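Local coordinates for putative uncharacterized protein PH0594 (Pyrococcus horikoshii, PDB 4HXE) that probably cleaves peptides as a serine peptidase of the prolyl oligopeptidase family, with an alpha/beta-hydrolase catalytic domain joined to a beta-propeller, and binds magnesium, at residues G490-L495 against S554-H559; F529-V534 against K562-E567; F482-S487 against K535-L540. All coordinates share one frame; numbering follows the deposited sequence. Where two conformers were deposited one is given.

Contact 1: residues G490-L495 against S554-H559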
ATOM      1  N   GLY A 490       0.668  -4.205  41.933  1.00 13.28           N
ATOM      2  CA  GLY A 490       0.482  -4.603  43.322  1.00 13.46           C
ATOM      3  C   GLY A 490      -0.855  -4.188  43.894  1.00 12.12           C
ATOM      4  O   GLY A 490      -1.787  -3.959  43.140  1.00 12.20           O
ATOM      5  N   ILE A 491      -0.933  -4.167  45.224  1.00 11.99           N
ATOM      6  CA  ILE A 491      -2.095  -3.695  45.944  1.00 12.14           C
ATOM      7  C   ILE A 491      -1.648  -2.618  46.930  1.00 13.36           C
ATOM      8  O   ILE A 491      -0.700  -2.820  47.678  1.00 12.37           O
ATOM      9  CB  ILE A 491      -2.831  -4.825  46.748  1.00 12.47           C
ATOM     10  CG1 ILE A 491      -3.337  -5.919  45.777  1.00 13.37           C
ATOM     11  CG2 ILE A 491      -3.998  -4.193  47.577  1.00 11.59           C
ATOM     12  CD1 ILE A 491      -4.621  -5.490  45.110  1.00 16.18           C
ATOM     13  N   SER A 492      -2.289  -1.441  46.860  1.00 13.11           N
ATOM     14  CA  SER A 492      -2.157  -0.433  47.907  1.00 13.04           C
ATOM     15  C   SER A 492      -3.512  -0.225  48.634  1.00 13.53           C
ATOM     16  O   SER A 492      -3.547   0.358  49.768  1.00 13.27           O
ATOM     17  CB  SER A 492      -1.636   0.880  47.320  1.00 13.32           C
ATOM     18  OG  SER A 492      -2.599   1.449  46.481  1.00 13.02           O
ATOM     19  N   TYR A 493      -4.628  -0.631  47.995  1.00 12.58           N
ATOM     20  CA  TYR A 493      -5.953  -0.463  48.649  1.00 13.58           C
ATOM     21  C   TYR A 493      -6.921  -1.620  48.356  1.00 15.65           C
ATOM     22  O   TYR A 493      -7.447  -1.747  47.235  1.00 15.16           O
ATOM     23  CB  TYR A 493      -6.589   0.890  48.308  1.00 13.58           C
ATOM     24  CG  TYR A 493      -7.805   1.334  49.127  1.00 13.46           C
ATOM     25  CD1 TYR A 493      -8.150   0.725  50.337  1.00 13.31           C
ATOM     26  CD2 TYR A 493      -8.577   2.379  48.692  1.00 14.44           C
ATOM     27  CE1 TYR A 493      -9.277   1.130  51.088  1.00 13.58           C
ATOM     28  CE2 TYR A 493      -9.685   2.817  49.430  1.00 15.92           C
ATOM     29  CZ  TYR A 493     -10.022   2.179  50.632  1.00 14.80           C
ATOM     30  OH  TYR A 493     -11.147   2.625  51.297  1.00 15.37           O
ATOM     31  N   TRP A 494      -7.158  -2.477  49.369  1.00 14.48           N
ATOM     32  CA  TRP A 494      -8.042  -3.614  49.137  1.00 13.72           C
ATOM     33  C   TRP A 494      -9.436  -3.224  48.718  1.00 14.78           C
ATOM     34  O   TRP A 494     -10.087  -3.961  47.991  1.00 15.23           O
ATOM     35  CB  TRP A 494      -8.136  -4.471  50.394  1.00 14.57           C
ATOM     36  CG  TRP A 494      -6.808  -5.092  50.697  1.00 15.16           C
ATOM     37  CD1 TRP A 494      -5.956  -4.847  51.789  1.00 15.79           C
ATOM     38  CD2 TRP A 494      -6.109  -6.093  49.871  1.00 15.88           C
ATOM     39  NE1 TRP A 494      -4.803  -5.659  51.684  1.00 16.20           N
ATOM     40  CE2 TRP A 494      -4.836  -6.395  50.550  1.00 15.12           C
ATOM     41  CE3 TRP A 494      -6.427  -6.777  48.697  1.00 15.47           C
ATOM     42  CZ2 TRP A 494      -3.935  -7.373  50.061  1.00 14.87           C
ATOM     43  CZ3 TRP A 494      -5.505  -7.746  48.206  1.00 16.27           C
ATOM     44  CH2 TRP A 494      -4.277  -8.022  48.884  1.00 13.28           C
ATOM     45  N   LEU A 495      -9.972  -2.114  49.222  1.00 13.71           N
ATOM     46  CA  LEU A 495     -11.387  -1.819  48.835  1.00 14.13           C
ATOM     47  C   LEU A 495     -11.511  -1.715  47.290  1.00 13.41           C
ATOM     48  O   LEU A 495     -12.439  -2.259  46.712  1.00 12.13           O
ATOM     49  CB  LEU A 495     -11.904  -0.527  49.480  1.00 13.70           C
ATOM     50  CG  LEU A 495     -13.405  -0.223  49.456  1.00 15.96           C
ATOM     51  CD1 LEU A 495     -13.801   0.496  48.132  1.00 17.18           C
ATOM     52  CD2 LEU A 495     -14.281  -1.468  49.733  1.00 15.81           C
ATOM     53  N   SER A 554      -1.368   1.082  41.751  1.00 11.79           N
ATOM     54  CA  SER A 554      -0.062   1.722  41.713  1.00 12.23           C
ATOM     55  C   SER A 554      -0.194   3.217  41.638  1.00 13.37           C
ATOM     56  O   SER A 554       0.448   3.897  42.406  1.00 13.63           O
ATOM     57  CB  SER A 554       0.792   1.235  40.517  1.00 11.96           C
ATOM     58  OG  SER A 554       1.258  -0.062  40.745  1.00 11.71           O
ATOM     59  N   LEU A 555      -1.067   3.723  40.752  1.00 11.83           N
ATOM     60  CA  LEU A 555      -1.102   5.153  40.510  1.00 12.33           C
ATOM     61  C   LEU A 555      -1.638   5.907  41.758  1.00 11.61           C
ATOM     62  O   LEU A 555      -1.193   7.013  42.039  1.00 11.89           O
ATOM     63  CB  LEU A 555      -1.937   5.485  39.240  1.00 10.80           C
ATOM     64  CG  LEU A 555      -1.955   6.979  38.866  1.00 12.55           C
ATOM     65  CD1 LEU A 555      -0.520   7.580  38.820  1.00 11.74           C
ATOM     66  CD2 LEU A 555      -2.652   7.093  37.509  1.00 11.45           C
ATOM     67  N   MET A 556      -2.592   5.322  42.502  1.00 11.74           N
ATOM     68  CA  MET A 556      -3.077   5.990  43.737  1.00 12.00           C
ATOM     69  C   MET A 556      -1.938   6.088  44.752  1.00 11.52           C
ATOM     70  O   MET A 556      -1.774   7.125  45.399  1.00 11.38           O
ATOM     71  CB  MET A 556      -4.277   5.268  44.370  1.00 12.50           C
ATOM     72  CG  MET A 556      -5.568   5.372  43.529  1.00 13.07           C
ATOM     73  SD  MET A 556      -6.978   4.763  44.542  1.00 15.40           S
ATOM     74  CE  MET A 556      -6.460   3.071  44.926  1.00 11.73           C
ATOM     75  N   PHE A 557      -1.212   4.996  44.928  1.00 10.52           N
ATOM     76  CA  PHE A 557      -0.061   4.987  45.831  1.00 11.46           C
ATOM     77  C   PHE A 557       1.009   6.015  45.396  1.00 13.21           C
ATOM     78  O   PHE A 557       1.560   6.775  46.230  1.00 13.41           O
ATOM     79  CB  PHE A 557       0.576   3.578  45.884  1.00 10.84           C
ATOM     80  CG  PHE A 557       1.362   3.275  47.171  1.00 11.58           C
ATOM     81  CD1 PHE A 557       0.985   3.801  48.438  1.00 11.82           C
ATOM     82  CD2 PHE A 557       2.479   2.435  47.139  1.00 10.80           C
ATOM     83  CE1 PHE A 557       1.744   3.499  49.619  1.00 10.89           C
ATOM     84  CE2 PHE A 557       3.218   2.118  48.323  1.00 11.01           C
ATOM     85  CZ  PHE A 557       2.821   2.619  49.557  1.00 11.11           C
ATOM     86  N   TYR A 558       1.240   6.094  44.088  1.00 11.97           N
ATOM     87  CA  TYR A 558       2.231   6.976  43.547  1.00 12.10           C
ATOM     88  C   TYR A 558       1.810   8.429  43.837  1.00 13.29           C
ATOM     89  O   TYR A 558       2.586   9.192  44.395  1.00 12.08           O
ATOM     90  CB  TYR A 558       2.361   6.787  42.012  1.00 12.62           C
ATOM     91  CG  TYR A 558       3.187   7.896  41.406  1.00 12.60           C
ATOM     92  CD1 TYR A 558       4.590   7.884  41.567  1.00 13.88           C
ATOM     93  CD2 TYR A 558       2.600   8.946  40.750  1.00 13.10           C
ATOM     94  CE1 TYR A 558       5.380   8.889  41.066  1.00 13.88           C
ATOM     95  CE2 TYR A 558       3.377   9.964  40.230  1.00 14.30           C
ATOM     96  CZ  TYR A 558       4.768   9.925  40.389  1.00 13.58           C
ATOM     97  OH  TYR A 558       5.582  10.963  39.951  1.00 13.37           O
ATOM     98  N   HIS A 559       0.560   8.793  43.484  1.00 12.71           N
ATOM     99  CA  HIS A 559       0.085  10.148  43.677  1.00 13.07           C
ATOM    100  C   HIS A 559       0.088  10.527  45.167  1.00 12.83           C
ATOM    101  O   HIS A 559       0.476  11.645  45.538  1.00 12.61           O
ATOM    102  CB  HIS A 559      -1.372  10.286  43.186  1.00 11.70           C
ATOM    103  CG  HIS A 559      -1.492  10.432  41.736  1.00 12.91           C
ATOM    104  ND1 HIS A 559      -2.633  10.106  41.062  1.00 13.67           N
ATOM    105  CD2 HIS A 559      -0.583  10.941  40.776  1.00 13.90           C
ATOM    106  CE1 HIS A 559      -2.459  10.377  39.725  1.00 16.26           C
ATOM    107  NE2 HIS A 559      -1.199  10.872  39.547  1.00 16.08           N
TER
HETATM  108  O   HOH W   1       2.378  -1.916  42.506  1.00 13.54           O
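S492 and Y493 pack against M556 and F557 in a buried loop-to-helix contact of the alpha/beta-hydrolase domain. G490-L495 leaves the central sheet after strand 484-488 and leads into helix 494-500. S554-H559 is part of helix 552-563. The interface is small and mostly apolar. S492 CB lies 3.8 Å from F557 CB and equally near CG, so it sits against the root of the ring. The S492 hydroxyl is turned between its backbone N and carbonyl carbon (chi1 68°). It hydrogen-bonds the backbone O of Q553, just before the segment. The Q553 side chain also accepts from Y493 N, at the N-cap of helix 494-500. M556 is bent at its last torsion (chi3 -59°). Its methyl CE meets Y493 CB at 4.0 Å and lies at the edge of the tyrosine ring, near the ring plane. The Y493 hydroxyl continues outward and hydrogen-bonds Y493 of the second subunit. At the other end of the contact, S554 OG is held by H542 of strand 538-543 as well as by a water that bridges the segments. The water sits 2.8 Å from S554 OG and accepts a weak bond from G490 N at 2.9 Å.

Contact 2: residues F529-V534 against K562-E567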
ATOM      1  N   PHE A 529      -3.066   3.754  53.202  1.00 15.73           N
ATOM      2  CA  PHE A 529      -3.363   4.533  54.407  1.00 15.71           C
ATOM      3  C   PHE A 529      -2.188   4.733  55.342  1.00 17.00           C
ATOM      4  O   PHE A 529      -2.353   5.402  56.351  1.00 19.21           O
ATOM      5  CB  PHE A 529      -4.572   3.889  55.113  1.00 15.52           C
ATOM      6  CG  PHE A 529      -5.741   3.975  54.261  1.00 15.32           C
ATOM      7  CD1 PHE A 529      -5.926   3.048  53.200  1.00 16.32           C
ATOM      8  CD2 PHE A 529      -6.541   5.134  54.324  1.00 18.25           C
ATOM      9  CE1 PHE A 529      -6.958   3.216  52.269  1.00 16.25           C
ATOM     10  CE2 PHE A 529      -7.594   5.292  53.409  1.00 20.56           C
ATOM     11  CZ  PHE A 529      -7.786   4.353  52.386  1.00 16.74           C
ATOM     12  N   TYR A 530      -1.022   4.170  55.031  1.00 16.74           N
ATOM     13  CA  TYR A 530       0.157   4.371  55.884  1.00 17.63           C
ATOM     14  C   TYR A 530       1.276   5.013  55.072  1.00 16.51           C
ATOM     15  O   TYR A 530       2.463   4.954  55.476  1.00 17.97           O
ATOM     16  CB  TYR A 530       0.650   3.006  56.380  1.00 17.12           C
ATOM     17  CG  TYR A 530      -0.352   2.235  57.175  1.00 16.09           C
ATOM     18  CD1 TYR A 530      -1.279   1.382  56.538  1.00 16.29           C
ATOM     19  CD2 TYR A 530      -0.336   2.280  58.575  1.00 16.80           C
ATOM     20  CE1 TYR A 530      -2.216   0.638  57.270  1.00 15.35           C
ATOM     21  CE2 TYR A 530      -1.246   1.520  59.318  1.00 18.00           C
ATOM     22  CZ  TYR A 530      -2.179   0.711  58.635  1.00 16.01           C
ATOM     23  OH  TYR A 530      -3.098   0.006  59.361  1.00 17.22           O
ATOM     24  N   ALA A 531       0.916   5.530  53.895  1.00 16.49           N
ATOM     25  CA  ALA A 531       1.869   6.171  52.991  1.00 15.47           C
ATOM     26  C   ALA A 531       2.779   7.156  53.707  1.00 17.77           C
ATOM     27  O   ALA A 531       3.936   7.227  53.331  1.00 17.45           O
ATOM     28  CB  ALA A 531       1.145   6.846  51.821  1.00 16.35           C
ATOM     29  N   LYS A 532       2.274   7.932  54.700  1.00 18.43           N
ATOM     30  CA  LYS A 532       3.129   8.863  55.453  0.50 19.47           C
ATOM     31  C   LYS A 532       4.405   8.201  56.030  1.00 18.70           C
ATOM     32  O   LYS A 532       5.398   8.842  56.225  1.00 16.92           O
ATOM     33  CB  LYS A 532       2.343   9.487  56.604  0.50 20.34           C
ATOM     34  CG  LYS A 532       1.289  10.500  56.170  0.50 21.69           C
ATOM     35  CD  LYS A 532       0.571  11.081  57.380  0.50 22.12           C
ATOM     36  CE  LYS A 532      -0.125  12.370  56.993  0.50 22.16           C
ATOM     37  NZ  LYS A 532      -1.156  12.678  58.013  0.50 24.59           N
ATOM     38  N   ASN A 533       4.352   6.910  56.296  1.00 19.33           N
ATOM     39  CA  ASN A 533       5.458   6.196  56.974  1.00 18.27           C
ATOM     40  C   ASN A 533       6.613   5.942  56.071  1.00 20.04           C
ATOM     41  O   ASN A 533       7.734   5.651  56.527  1.00 17.49           O
ATOM     42  CB  ASN A 533       4.976   4.829  57.458  1.00 18.60           C
ATOM     43  CG  ASN A 533       3.930   4.927  58.557  1.00 20.47           C
ATOM     44  OD1 ASN A 533       3.696   6.002  59.121  1.00 19.57           O
ATOM     45  ND2 ASN A 533       3.317   3.806  58.879  1.00 18.00           N
ATOM     46  N   VAL A 534       6.351   6.025  54.776  1.00 19.05           N
ATOM     47  CA  VAL A 534       7.377   5.615  53.809  1.00 19.84           C
ATOM     48  C   VAL A 534       8.644   6.497  53.871  1.00 19.40           C
ATOM     49  O   VAL A 534       8.560   7.764  53.910  1.00 21.86           O
ATOM     50  CB  VAL A 534       6.791   5.522  52.371  1.00 18.70           C
ATOM     51  CG1 VAL A 534       7.929   5.314  51.336  1.00 18.54           C
ATOM     52  CG2 VAL A 534       5.741   4.409  52.310  1.00 16.05           C
ATOM     53  N   LYS A 562       3.508  11.040  46.346  1.00 15.23           N
ATOM     54  CA  LYS A 562       4.024  12.389  45.893  1.00 16.49           C
ATOM     55  C   LYS A 562       3.395  13.504  46.717  1.00 16.29           C
ATOM     56  O   LYS A 562       4.039  14.491  47.071  1.00 15.39           O
ATOM     57  CB  LYS A 562       3.776  12.686  44.402  1.00 15.66           C
ATOM     58  CG  LYS A 562       4.520  11.745  43.456  1.00 17.26           C
ATOM     59  CD  LYS A 562       6.042  11.961  43.483  1.00 18.92           C
ATOM     60  CE  LYS A 562       6.416  13.367  43.111  1.00 20.24           C
ATOM     61  NZ  LYS A 562       7.918  13.469  42.977  1.00 22.39           N
ATOM     62  N   ASP A 563       2.120  13.326  47.059  1.00 17.02           N
ATOM     63  CA  ASP A 563       1.406  14.372  47.789  1.00 19.06           C
ATOM     64  C   ASP A 563       2.058  14.514  49.185  1.00 18.17           C
ATOM     65  O   ASP A 563       1.858  15.519  49.833  1.00 19.82           O
ATOM     66  CB  ASP A 563      -0.094  14.008  47.913  1.00 17.54           C
ATOM     67  CG  ASP A 563      -1.008  15.229  48.150  1.00 19.00           C
ATOM     68  OD1 ASP A 563      -0.720  16.370  47.753  1.00 17.95           O
ATOM     69  OD2 ASP A 563      -2.110  15.040  48.711  1.00 20.67           O
ATOM     70  N   LEU A 564       2.760  13.466  49.654  1.00 19.05           N
ATOM     71  CA  LEU A 564       3.369  13.477  50.975  1.00 17.84           C
ATOM     72  C   LEU A 564       4.861  13.783  50.833  1.00 17.83           C
ATOM     73  O   LEU A 564       5.574  13.659  51.789  1.00 17.32           O
ATOM     74  CB  LEU A 564       3.107  12.155  51.723  1.00 17.89           C
ATOM     75  CG  LEU A 564       1.614  11.878  52.031  1.00 18.69           C
ATOM     76  CD1 LEU A 564       1.287  10.425  52.443  1.00 16.15           C
ATOM     77  CD2 LEU A 564       1.100  12.901  53.075  1.00 19.78           C
ATOM     78  N   GLY A 565       5.354  14.168  49.644  1.00 16.82           N
ATOM     79  CA  GLY A 565       6.775  14.575  49.561  1.00 15.74           C
ATOM     80  C   GLY A 565       7.733  13.420  49.451  1.00 18.12           C
ATOM     81  O   GLY A 565       8.948  13.611  49.585  1.00 18.85           O
ATOM     82  N   LYS A 566       7.238  12.220  49.190  1.00 16.95           N
ATOM     83  CA  LYS A 566       8.102  11.050  49.141  1.00 16.97           C
ATOM     84  C   LYS A 566       8.811  10.908  47.781  1.00 18.20           C
ATOM     85  O   LYS A 566       8.293  11.390  46.751  1.00 17.71           O
ATOM     86  CB  LYS A 566       7.298   9.738  49.422  1.00 17.15           C
ATOM     87  CG  LYS A 566       6.371   9.778  50.617  1.00 16.62           C
ATOM     88  CD  LYS A 566       7.062  10.242  51.900  1.00 17.91           C
ATOM     89  CE  LYS A 566       6.146  10.024  53.095  1.00 17.48           C
ATOM     90  NZ  LYS A 566       7.024  10.025  54.296  1.00 17.34           N
ATOM     91  N   GLU A 567       9.998  10.282  47.799  1.00 17.30           N
ATOM     92  CA  GLU A 567      10.720   9.983  46.559  1.00 16.61           C
ATOM     93  C   GLU A 567      10.130   8.695  45.952  1.00 16.94           C
ATOM     94  O   GLU A 567      10.292   7.587  46.513  1.00 15.80           O
ATOM     95  CB  GLU A 567      12.225   9.795  46.809  1.00 17.09           C
ATOM     96  CG  GLU A 567      12.920   9.444  45.506  1.00 18.02           C
ATOM     97  CD  GLU A 567      14.413   9.274  45.613  1.00 17.22           C
ATOM     98  OE1 GLU A 567      14.975   8.945  44.567  1.00 16.85           O
ATOM     99  OE2 GLU A 567      15.031   9.471  46.685  1.00 16.58           O
TER
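K566 reaches from just beyond the end of helix 552-563 to the turn at A531-V534 and binds two backbone carbonyls there. CG leaves CB anti to the carbonyl carbon (chi1 -47°); the one bend is at chi2 (-52°). Beyond that the chain runs extended. CD passes 3.5 Å from V534 O. CE lies 3.4 Å from both V534 O and K532 O. NZ ends between these two oxygens and donates to each. The bond to V534 O is 2.8 Å long and lies in the carbonyl plane. The bond to K532 O is also 2.8 Å, but here NZ stands above the carbonyl plane. A methionine in place of K566 would probably leave these two carbonyls without their shared donor.

L564 supplies the apolar half. Its CD1 fits against A531 CB at 3.6 Å and K532 CG at 3.7 Å. CD2 lies beside CG and CE of K532. The two side chains cross at about a right angle. L564 and K566 flank G565, the positive-phi residue of the Schellman motif that ends helix 552-563. K566 N itself bonds L561 O in this motif. The 3-10 turn and V534 after it cover the same helix end; A531 and V534 touch L561. The polar half of the join is one lysine amine, probably charged, shared by two main-chain oxygens; the rest is apolar. The two carbonyl oxygens would probably stabilise a positive charge on NZ, with no carboxylate from either segment taking part.

Contact 3: residues F482-S487 against K535-L540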
ATOM      1  N   PHE A 482      14.089  -1.433  55.071  1.00 19.15           N
ATOM      2  CA  PHE A 482      14.372  -1.424  53.624  1.00 20.95           C
ATOM      3  C   PHE A 482      14.854  -0.111  53.101  1.00 19.97           C
ATOM      4  O   PHE A 482      14.346   0.991  53.450  1.00 21.26           O
ATOM      5  CB  PHE A 482      13.182  -1.970  52.804  1.00 18.24           C
ATOM      6  CG  PHE A 482      12.711  -3.314  53.327  1.00 18.40           C
ATOM      7  CD1 PHE A 482      11.666  -3.404  54.233  1.00 18.22           C
ATOM      8  CD2 PHE A 482      13.387  -4.462  52.984  1.00 18.87           C
ATOM      9  CE1 PHE A 482      11.285  -4.638  54.794  1.00 17.84           C
ATOM     10  CE2 PHE A 482      13.028  -5.676  53.528  1.00 19.15           C
ATOM     11  CZ  PHE A 482      11.968  -5.773  54.423  1.00 18.25           C
ATOM     12  N   LYS A 483      15.850  -0.192  52.227  1.00 20.85           N
ATOM     13  CA  LYS A 483      16.392   1.075  51.696  1.00 20.47           C
ATOM     14  C   LYS A 483      15.783   1.453  50.314  1.00 18.31           C
ATOM     15  O   LYS A 483      15.949   2.585  49.844  1.00 20.51           O
ATOM     16  CB  LYS A 483      17.915   0.979  51.627  1.00 20.93           C
ATOM     17  CG  LYS A 483      18.501   0.811  53.024  1.00 26.96           C
ATOM     18  CD  LYS A 483      18.514   2.122  53.838  1.00 26.09           C
ATOM     19  CE  LYS A 483      19.433   1.973  55.093  1.00 29.07           C
ATOM     20  NZ  LYS A 483      18.841   0.862  55.883  1.00 31.20           N
ATOM     21  N   ALA A 484      15.147   0.486  49.652  1.00 16.38           N
ATOM     22  CA  ALA A 484      14.504   0.704  48.354  1.00 14.79           C
ATOM     23  C   ALA A 484      13.509  -0.422  48.120  1.00 15.44           C
ATOM     24  O   ALA A 484      13.667  -1.551  48.631  1.00 15.14           O
ATOM     25  CB  ALA A 484      15.525   0.719  47.216  1.00 15.12           C
ATOM     26  N   GLY A 485      12.564  -0.139  47.241  1.00 15.19           N
ATOM     27  CA  GLY A 485      11.578  -1.108  46.867  1.00 13.66           C
ATOM     28  C   GLY A 485      11.207  -0.917  45.430  1.00 13.10           C
ATOM     29  O   GLY A 485      11.263   0.156  44.864  1.00 10.99           O
ATOM     30  N   ILE A 486      10.839  -2.020  44.821  1.00 14.67           N
ATOM     31  CA  ILE A 486      10.287  -1.948  43.499  1.00 12.97           C
ATOM     32  C   ILE A 486       8.989  -2.726  43.658  1.00 13.47           C
ATOM     33  O   ILE A 486       8.988  -3.938  43.898  1.00 12.95           O
ATOM     34  CB  ILE A 486      11.211  -2.592  42.439  1.00 13.69           C
ATOM     35  CG1 ILE A 486      12.554  -1.807  42.292  1.00 12.88           C
ATOM     36  CG2 ILE A 486      10.419  -2.655  41.116  1.00 12.82           C
ATOM     37  CD1 ILE A 486      13.446  -2.386  41.177  1.00 12.24           C
ATOM     38  N   SER A 487       7.871  -2.027  43.565  1.00 13.53           N
ATOM     39  CA  SER A 487       6.599  -2.711  43.721  1.00 13.42           C
ATOM     40  C   SER A 487       5.853  -2.744  42.368  1.00 13.16           C
ATOM     41  O   SER A 487       5.738  -1.694  41.717  1.00 17.16           O
ATOM     42  CB  SER A 487       5.776  -1.990  44.750  1.00 12.16           C
ATOM     43  OG  SER A 487       4.393  -2.297  44.524  1.00 15.55           O
ATOM     44  N   LYS A 535       9.810   5.855  53.903  1.00 17.71           N
ATOM     45  CA  LYS A 535      11.036   6.627  53.913  1.00 19.60           C
ATOM     46  C   LYS A 535      11.988   6.191  52.807  1.00 20.47           C
ATOM     47  O   LYS A 535      12.949   6.869  52.627  1.00 21.70           O
ATOM     48  CB  LYS A 535      11.789   6.522  55.248  1.00 20.43           C
ATOM     49  CG  LYS A 535      11.060   7.070  56.466  1.00 23.08           C
ATOM     50  CD  LYS A 535      11.824   6.778  57.800  1.00 25.35           C
ATOM     51  N   ALA A 536      11.839   4.983  52.223  1.00 18.61           N
ATOM     52  CA  ALA A 536      12.793   4.475  51.227  1.00 18.25           C
ATOM     53  C   ALA A 536      12.261   4.829  49.839  1.00 19.41           C
ATOM     54  O   ALA A 536      11.064   4.803  49.636  1.00 16.44           O
ATOM     55  CB  ALA A 536      12.926   2.954  51.325  1.00 18.70           C
ATOM     56  N   PRO A 537      13.143   5.185  48.893  1.00 19.00           N
ATOM     57  CA  PRO A 537      12.677   5.416  47.504  1.00 18.18           C
ATOM     58  C   PRO A 537      11.998   4.187  46.897  1.00 18.38           C
ATOM     59  O   PRO A 537      12.405   3.014  47.157  1.00 14.55           O
ATOM     60  CB  PRO A 537      13.972   5.716  46.726  1.00 17.58           C
ATOM     61  CG  PRO A 537      15.053   5.083  47.607  1.00 21.04           C
ATOM     62  CD  PRO A 537      14.602   5.360  49.018  1.00 20.15           C
ATOM     63  N   LEU A 538      10.972   4.449  46.089  1.00 15.95           N
ATOM     64  CA  LEU A 538      10.183   3.356  45.597  1.00 15.92           C
ATOM     65  C   LEU A 538       9.964   3.555  44.100  1.00 17.06           C
ATOM     66  O   LEU A 538       9.636   4.661  43.665  1.00 14.06           O
ATOM     67  CB  LEU A 538       8.788   3.373  46.294  1.00 14.13           C
ATOM     68  CG  LEU A 538       7.711   2.393  45.764  1.00 12.90           C
ATOM     69  CD1 LEU A 538       8.098   0.927  46.044  1.00 10.17           C
ATOM     70  CD2 LEU A 538       6.432   2.783  46.504  1.00 12.03           C
ATOM     71  N   LEU A 539      10.087   2.455  43.333  1.00 16.82           N
ATOM     72  CA  LEU A 539       9.693   2.447  41.941  1.00 13.92           C
ATOM     73  C   LEU A 539       8.440   1.597  41.885  1.00 14.19           C
ATOM     74  O   LEU A 539       8.433   0.412  42.286  1.00 13.84           O
ATOM     75  CB  LEU A 539      10.822   1.823  41.078  1.00 15.01           C
ATOM     76  CG  LEU A 539      10.417   1.363  39.654  1.00 14.36           C
ATOM     77  CD1 LEU A 539      10.015   2.680  38.959  1.00 12.71           C
ATOM     78  CD2 LEU A 539      11.550   0.620  38.936  1.00 11.63           C
ATOM     79  N   LEU A 540       7.377   2.196  41.406  1.00 11.90           N
ATOM     80  CA  LEU A 540       6.182   1.447  41.067  1.00 12.54           C
ATOM     81  C   LEU A 540       6.157   1.096  39.566  1.00 12.53           C
ATOM     82  O   LEU A 540       6.491   1.913  38.727  1.00 13.74           O
ATOM     83  CB  LEU A 540       4.905   2.243  41.417  1.00 10.79           C
ATOM     84  CG  LEU A 540       4.680   2.340  42.939  1.00 10.73           C
ATOM     85  CD1 LEU A 540       3.958   3.674  43.346  1.00  9.26           C
ATOM     86  CD2 LEU A 540       3.811   1.156  43.407  1.00 10.75           C
TER
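The shortest polar bond between these strands runs from S487 N to L539 O, 2.8 Å. Two further backbone bonds follow: L539 N to G485 O at 3.0 Å, and G485 N to P537 O at 3.2 Å. They join strands 484-488 and 538-543 as parallel neighbours in the central sheet of the alpha/beta-hydrolase fold. The short strand segments run 7° apart. A CA-H...O contact accompanies them, I486 CA to L539 O at 3.2 Å.

I486 and L539 run alongside each other on one face, with CG2 of I486 4.1 Å from CD2 of L539. On the other face G485 has no side chain. CD1 of L538 leans into that place, 3.5 Å from G485 O, where a CB would be tight. Further along this face, S487 OG stands anti to its backbone N (chi1 157°) and passes L540 CD2 at 3.7 Å. Its hydrogen bonds go to N473 and to the backbone O of G469, both on helix 467-478. Before the strands, A536 CB rests on F482 O.

Helices cover both faces of the pair. I486 and L539 pack on helix 586-605, while L538 and L540 meet helix 552-563. Strand 460-465 flanks strand 484-488, and strand 568-573 flanks strand 538-543.

How the contacts relate
All three contacts lie in the alpha/beta-hydrolase domain. Their centres are 12 Å (contacts 1 and 2), 14 Å (1 and 3) and 11 Å (2 and 3) apart. Along the chain the order is 482-487, 490-495, 529-534, 535-540, 554-559, 562-567, so any two contacts alternate. Contact 3 joins two strands of the central sheet. Contact 1 uses the middle of helix 552-563, which follows strand 538-543, and contact 2 its last residues and those after. F557 of contact 1 reaches L538 of contact 3 and A531 of contact 2. Y493 and F529 meet edge to face. Sheet, helix and loops form one block; contacts 1 and 2 border the second subunit, contact 3 only through L539.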